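Local coordinates for protein Eps1p (Saccharomyces cerevisiae, PDB 4TW5) that is a thioredoxin-like protein of yeast, with a thioredoxin domain and probably a second, thioredoxin-like one, and with disulfide-bonded cysteine pairs, at residues L146-W160 with P233-L247. Residues are numbered along the deposited sequence; the frame is centred on the assembly and turned at random.
Sequences LIAGKATRPHLVSFW and PKVALVLPNKTSNNL
His-155 with Val-238, Val-157 with Ala-236 and Phe-159 with Lys-234 each exchange two backbone hydrogen bonds, zipping strands 155-160 and 234-238 together antiparallel. Beyond the strands, the amide of Asn-246 braces the end of helix 140-150: its ND2 gives a hydrogen bond of 2.8 Å to Ile-147 O, 35° out of the carbonyl plane, and another to Lys-242 O of its own loop. Asparagine suits this place because its NH2 group has two hydrogens, one for each carbonyl, and CG set between backbone N and carbonyl carbon (chi1 48°) puts it within reach of both. Gly-149, the C-prime residue of a Schellman motif, lies against that loop, its CA 3.1 Å from Lys-242 O; the lack of a side chain suits both its positive phi and this close approach.

Apolar contacts fill both faces of the strand pair. Beneath the helix, Ile-147 CD1 touches Val-238 CG1 and, at 3.6 Å, Leu-247 CD1. On the other face Leu-156 CD1 meets Val-235 CG1 at 3.6 Å, beneath helices 180-196 and 259-265. The rigid rings of Pro-154 and Pro-240 pack where the strands give way to loops. At the far end Pro-233 CB sits over the six-membered ring of Trp-160 in a CH-pi contact, while NE1 of that indole bonds Ser-158 OG.

Central strand 155-160, flanked by parallel 200-205 and antiparallel 234-238 with helices on both faces, is characteristic of the thioredoxin fold.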
loop_
_atom_site.group_PDB
_atom_site.type_symbol
_atom_site.label_atom_id
_atom_site.label_comp_id
_atom_site.label_asym_id
_atom_site.label_seq_id
_atom_site.Cartn_x
_atom_site.Cartn_y
_atom_site.Cartn_z
ATOM N N LEU A 146 9.948 6.404 17.292
ATOM C CA LEU A 146 11.402 6.451 17.300
ATOM C C LEU A 146 11.931 7.512 16.360
ATOM O O LEU A 146 12.894 8.215 16.665
ATOM C CB LEU A 146 11.998 5.109 16.907
ATOM C CG LEU A 146 11.696 3.973 17.870
ATOM C CD1 LEU A 146 12.376 2.727 17.355
ATOM C CD2 LEU A 146 12.166 4.342 19.290
ATOM N N ILE A 147 11.288 7.611 15.204
ATOM C CA ILE A 147 11.781 8.464 14.145
ATOM C C ILE A 147 11.337 9.915 14.340
ATOM O O ILE A 147 11.943 10.819 13.805
ATOM C CB ILE A 147 11.292 7.928 12.754
ATOM C CG1 ILE A 147 12.465 7.798 11.810
ATOM C CG2 ILE A 147 10.209 8.803 12.163
ATOM C CD1 ILE A 147 13.436 6.796 12.294
ATOM N N ALA A 148 10.303 10.124 15.145
ATOM C CA ALA A 148 9.872 11.464 15.514
ATOM C C ALA A 148 10.812 12.091 16.563
ATOM O O ALA A 148 10.618 13.238 16.985
ATOM C CB ALA A 148 8.447 11.441 16.023
ATOM N N GLY A 149 11.800 11.321 17.011
ATOM C CA GLY A 149 12.811 11.842 17.909
ATOM C C GLY A 149 12.616 11.349 19.325
ATOM O O GLY A 149 13.141 11.943 20.273
ATOM N N LYS A 150 11.829 10.285 19.477
ATOM C CA LYS A 150 11.485 9.800 20.801
ATOM C C LYS A 150 12.410 8.723 21.376
ATOM O O LYS A 150 12.316 8.395 22.564
ATOM C CB LYS A 150 10.039 9.303 20.783
ATOM C CG LYS A 150 9.073 10.409 20.392
ATOM C CD LYS A 150 7.602 10.004 20.523
ATOM C CE LYS A 150 6.678 11.164 20.115
ATOM N NZ LYS A 150 5.233 10.825 20.291
ATOM N N ALA A 151 13.331 8.211 20.562
ATOM C CA ALA A 151 14.364 7.304 21.065
ATOM C C ALA A 151 15.369 7.981 22.019
ATOM O O ALA A 151 15.918 9.043 21.716
ATOM C CB ALA A 151 15.111 6.669 19.909
ATOM N N THR A 152 15.643 7.331 23.146
ATOM C CA THR A 152 16.631 7.834 24.098
ATOM C C THR A 152 17.947 7.076 23.962
ATOM O O THR A 152 18.966 7.473 24.524
ATOM C CB THR A 152 16.126 7.725 25.550
ATOM O OG1 THR A 152 15.865 6.345 25.851
ATOM C CG2 THR A 152 14.825 8.484 25.719
ATOM N N ARG A 153 17.932 5.983 23.205
ATOM C CA ARG A 153 19.177 5.294 22.864
ATOM C C ARG A 153 19.107 5.056 21.362
ATOM O O ARG A 153 18.034 5.154 20.790
ATOM C CB ARG A 153 19.353 4.007 23.688
ATOM C CG ARG A 153 19.541 4.272 25.216
ATOM C CD ARG A 153 20.858 5.056 25.492
ATOM N NE ARG A 153 22.052 4.282 25.107
ATOM C CZ ARG A 153 23.137 4.789 24.520
ATOM N NH1 ARG A 153 23.194 6.089 24.212
ATOM N NH2 ARG A 153 24.160 3.997 24.209
ATOM N N PRO A 154 20.255 4.838 20.704
ATOM C CA PRO A 154 20.194 4.466 19.290
ATOM C C PRO A 154 19.464 3.091 19.130
ATOM O O PRO A 154 19.489 2.308 20.076
ATOM C CB PRO A 154 21.670 4.373 18.883
ATOM C CG PRO A 154 22.452 5.017 20.038
ATOM C CD PRO A 154 21.628 4.814 21.241
ATOM N N HIS A 155 18.811 2.850 17.986
ATOM C CA HIS A 155 18.066 1.610 17.681
ATOM C C HIS A 155 18.521 1.113 16.316
ATOM O O HIS A 155 18.330 1.816 15.315
ATOM C CB HIS A 155 16.545 1.830 17.607
ATOM C CG HIS A 155 15.871 1.987 18.927
ATOM N ND1 HIS A 155 16.037 3.109 19.717
ATOM C CD2 HIS A 155 14.993 1.191 19.582
ATOM C CE1 HIS A 155 15.298 2.989 20.808
ATOM N NE2 HIS A 155 14.659 1.830 20.751
ATOM N N LEU A 156 19.185 -0.032 16.273
ATOM C CA LEU A 156 19.385 -0.691 15.017
ATOM C C LEU A 156 18.095 -1.424 14.753
ATOM O O LEU A 156 17.620 -2.180 15.618
ATOM C CB LEU A 156 20.570 -1.638 15.063
ATOM C CG LEU A 156 21.011 -2.013 13.672
ATOM C CD1 LEU A 156 21.386 -0.713 12.924
ATOM C CD2 LEU A 156 22.183 -2.951 13.758
ATOM N N VAL A 157 17.480 -1.136 13.618
ATOM C CA VAL A 157 16.215 -1.766 13.268
ATOM C C VAL A 157 16.311 -2.560 11.974
ATOM O O VAL A 157 16.889 -2.105 10.968
ATOM C CB VAL A 157 15.074 -0.752 13.144
ATOM C CG1 VAL A 157 13.738 -1.467 12.851
ATOM C CG2 VAL A 157 14.992 0.082 14.403
ATOM N N SER A 158 15.756 -3.763 12.039
ATOM C CA SER A 158 15.703 -4.690 10.921
ATOM C C SER A 158 14.270 -4.795 10.407
ATOM O O SER A 158 13.313 -4.782 11.189
ATOM C CB SER A 158 16.242 -6.066 11.332
ATOM O OG SER A 158 15.453 -6.612 12.359
ATOM N N PHE A 159 14.147 -4.938 9.091
ATOM C CA PHE A 159 12.866 -4.980 8.382
ATOM C C PHE A 159 12.731 -6.294 7.609
ATOM O O PHE A 159 13.657 -6.704 6.909
ATOM C CB PHE A 159 12.741 -3.786 7.420
ATOM C CG PHE A 159 12.798 -2.455 8.109
ATOM C CD1 PHE A 159 14.020 -1.910 8.489
ATOM C CD2 PHE A 159 11.633 -1.766 8.407
ATOM C CE1 PHE A 159 14.068 -0.698 9.138
ATOM C CE2 PHE A 159 11.673 -0.570 9.070
ATOM C CZ PHE A 159 12.889 -0.028 9.432
ATOM N N TRP A 160 11.582 -6.956 7.743
ATOM C CA TRP A 160 11.423 -8.340 7.244
ATOM C C TRP A 160 10.223 -8.539 6.330
ATOM O O TRP A 160 9.157 -7.981 6.587
ATOM C CB TRP A 160 11.300 -9.307 8.418
ATOM C CG TRP A 160 12.459 -9.271 9.340
ATOM C CD1 TRP A 160 12.721 -8.331 10.301
ATOM C CD2 TRP A 160 13.523 -10.227 9.411
ATOM N NE1 TRP A 160 13.891 -8.641 10.951
ATOM C CE2 TRP A 160 14.396 -9.805 10.431
ATOM C CE3 TRP A 160 13.824 -11.398 8.703
ATOM C CZ2 TRP A 160 15.554 -10.510 10.763
ATOM C CZ3 TRP A 160 14.969 -12.102 9.034
ATOM C CH2 TRP A 160 15.828 -11.651 10.055
ATOM N N PRO A 233 16.435 -9.129 4.004
ATOM C CA PRO A 233 16.010 -8.262 5.108
ATOM C C PRO A 233 16.822 -6.967 5.068
ATOM O O PRO A 233 17.950 -6.951 4.552
ATOM C CB PRO A 233 16.302 -9.103 6.357
ATOM C CG PRO A 233 16.489 -10.525 5.819
ATOM C CD PRO A 233 17.074 -10.365 4.475
ATOM N N LYS A 234 16.236 -5.866 5.510
ATOM C CA LYS A 234 16.988 -4.612 5.515
ATOM C C LYS A 234 17.256 -4.156 6.936
ATOM O O LYS A 234 16.518 -4.511 7.845
ATOM C CB LYS A 234 16.242 -3.530 4.741
ATOM C CG LYS A 234 15.991 -3.927 3.299
ATOM C CD LYS A 234 17.271 -4.002 2.506
ATOM C CE LYS A 234 16.920 -4.126 1.022
ATOM N NZ LYS A 234 18.111 -4.040 0.127
ATOM N N VAL A 235 18.317 -3.370 7.108
ATOM C CA VAL A 235 18.730 -2.824 8.385
ATOM C C VAL A 235 18.973 -1.320 8.273
ATOM O O VAL A 235 19.622 -0.875 7.322
ATOM C CB VAL A 235 20.024 -3.517 8.902
ATOM C CG1 VAL A 235 20.563 -2.839 10.181
ATOM C CG2 VAL A 235 19.791 -4.995 9.139
ATOM N N ALA A 236 18.472 -0.554 9.249
ATOM C CA ALA A 236 18.687 0.897 9.327
ATOM C C ALA A 236 18.941 1.379 10.774
ATOM O O ALA A 236 18.394 0.835 11.727
ATOM C CB ALA A 236 17.498 1.622 8.754
ATOM N N LEU A 237 19.726 2.436 10.939
ATOM C CA LEU A 237 19.970 2.974 12.287
ATOM C C LEU A 237 19.110 4.203 12.567
ATOM O O LEU A 237 18.928 5.048 11.685
ATOM C CB LEU A 237 21.433 3.330 12.466
ATOM C CG LEU A 237 21.887 3.798 13.849
ATOM C CD1 LEU A 237 21.686 2.716 14.900
ATOM C CD2 LEU A 237 23.343 4.145 13.765
ATOM N N VAL A 238 18.517 4.238 13.760
ATOM C CA VAL A 238 17.787 5.397 14.255
ATOM C C VAL A 238 18.576 6.108 15.364
ATOM O O VAL A 238 18.907 5.511 16.381
ATOM C CB VAL A 238 16.395 5.038 14.815
ATOM C CG1 VAL A 238 15.651 6.309 15.190
ATOM C CG2 VAL A 238 15.578 4.199 13.819
ATOM N N LEU A 239 18.888 7.380 15.144
ATOM C CA LEU A 239 19.604 8.177 16.126
ATOM C C LEU A 239 18.637 8.729 17.156
ATOM O O LEU A 239 17.570 9.233 16.809
ATOM C CB LEU A 239 20.362 9.301 15.441
ATOM C CG LEU A 239 21.463 8.796 14.509
ATOM C CD1 LEU A 239 22.231 9.954 13.901
ATOM C CD2 LEU A 239 22.433 7.879 15.252
ATOM N N PRO A 240 19.039 8.685 18.429
ATOM C CA PRO A 240 18.180 9.108 19.539
ATOM C C PRO A 240 18.040 10.631 19.646
ATOM O O PRO A 240 18.970 11.378 19.312
ATOM C CB PRO A 240 18.906 8.546 20.765
ATOM C CG PRO A 240 20.352 8.568 20.363
ATOM C CD PRO A 240 20.379 8.260 18.885
ATOM N N ASN A 241 16.864 11.073 20.082
ATOM C CA ASN A 241 16.656 12.475 20.403
ATOM C C ASN A 241 16.935 13.473 19.252
ATOM O O ASN A 241 17.239 14.636 19.512
ATOM C CB ASN A 241 17.501 12.817 21.646
ATOM C CG ASN A 241 16.975 12.123 22.906
ATOM O OD1 ASN A 241 15.788 12.200 23.214
ATOM N ND2 ASN A 241 17.841 11.394 23.591
ATOM N N LYS A 242 16.868 13.000 18.002
ATOM C CA LYS A 242 16.911 13.862 16.805
ATOM C C LYS A 242 15.581 13.788 16.082
ATOM O O LYS A 242 15.021 12.714 15.928
ATOM C CB LYS A 242 18.050 13.483 15.841
ATOM C CG LYS A 242 19.384 14.034 16.252
ATOM C CD LYS A 242 20.541 13.500 15.422
ATOM C CE LYS A 242 21.876 13.904 16.097
ATOM N NZ LYS A 242 23.096 13.455 15.356
ATOM N N THR A 243 15.100 14.927 15.603
ATOM C CA THR A 243 13.800 14.994 14.961
ATOM C C THR A 243 13.864 14.903 13.413
ATOM O O THR A 243 12.838 14.874 12.757
ATOM C CB THR A 243 13.094 16.285 15.313
ATOM O OG1 THR A 243 13.998 17.359 15.071
ATOM C CG2 THR A 243 12.634 16.301 16.756
ATOM N N SER A 244 15.070 14.909 12.856
ATOM C CA SER A 244 15.279 14.930 11.430
ATOM C C SER A 244 16.619 14.295 11.176
ATOM O O SER A 244 17.433 14.203 12.098
ATOM C CB SER A 244 15.224 16.362 10.868
ATOM O OG SER A 244 16.370 17.121 11.216
ATOM N N ASN A 245 16.802 13.796 9.958
ATOM C CA ASN A 245 18.031 13.135 9.510
ATOM C C ASN A 245 18.598 12.181 10.577
ATOM O O ASN A 245 19.791 12.165 10.874
ATOM C CB ASN A 245 19.059 14.182 9.071
ATOM C CG ASN A 245 18.542 15.055 7.912
ATOM O OD1 ASN A 245 17.388 14.918 7.475
ATOM N ND2 ASN A 245 19.403 15.919 7.388
ATOM N N ASN A 246 17.707 11.358 11.121
ATOM C CA ASN A 246 18.019 10.482 12.240
ATOM C C ASN A 246 17.948 9.021 11.816
ATOM O O ASN A 246 18.067 8.109 12.636
ATOM C CB ASN A 246 17.036 10.742 13.371
ATOM C CG ASN A 246 15.618 10.770 12.876
ATOM O OD1 ASN A 246 15.349 10.417 11.733
ATOM N ND2 ASN A 246 14.714 11.220 13.701
ATOM N N LEU A 247 17.728 8.821 10.524
ATOM C CA LEU A 247 17.530 7.499 9.934
ATOM C C LEU A 247 18.621 7.241 8.907
ATOM O O LEU A 247 18.695 7.937 7.914
ATOM C CB LEU A 247 16.148 7.424 9.268
ATOM C CG LEU A 247 15.583 6.109 8.668
ATOM C CD1 LEU A 247 15.277 5.056 9.724
ATOM C CD2 LEU A 247 14.359 6.360 7.802
HETATM O O HOH W 1 15.334 9.873 17.744
#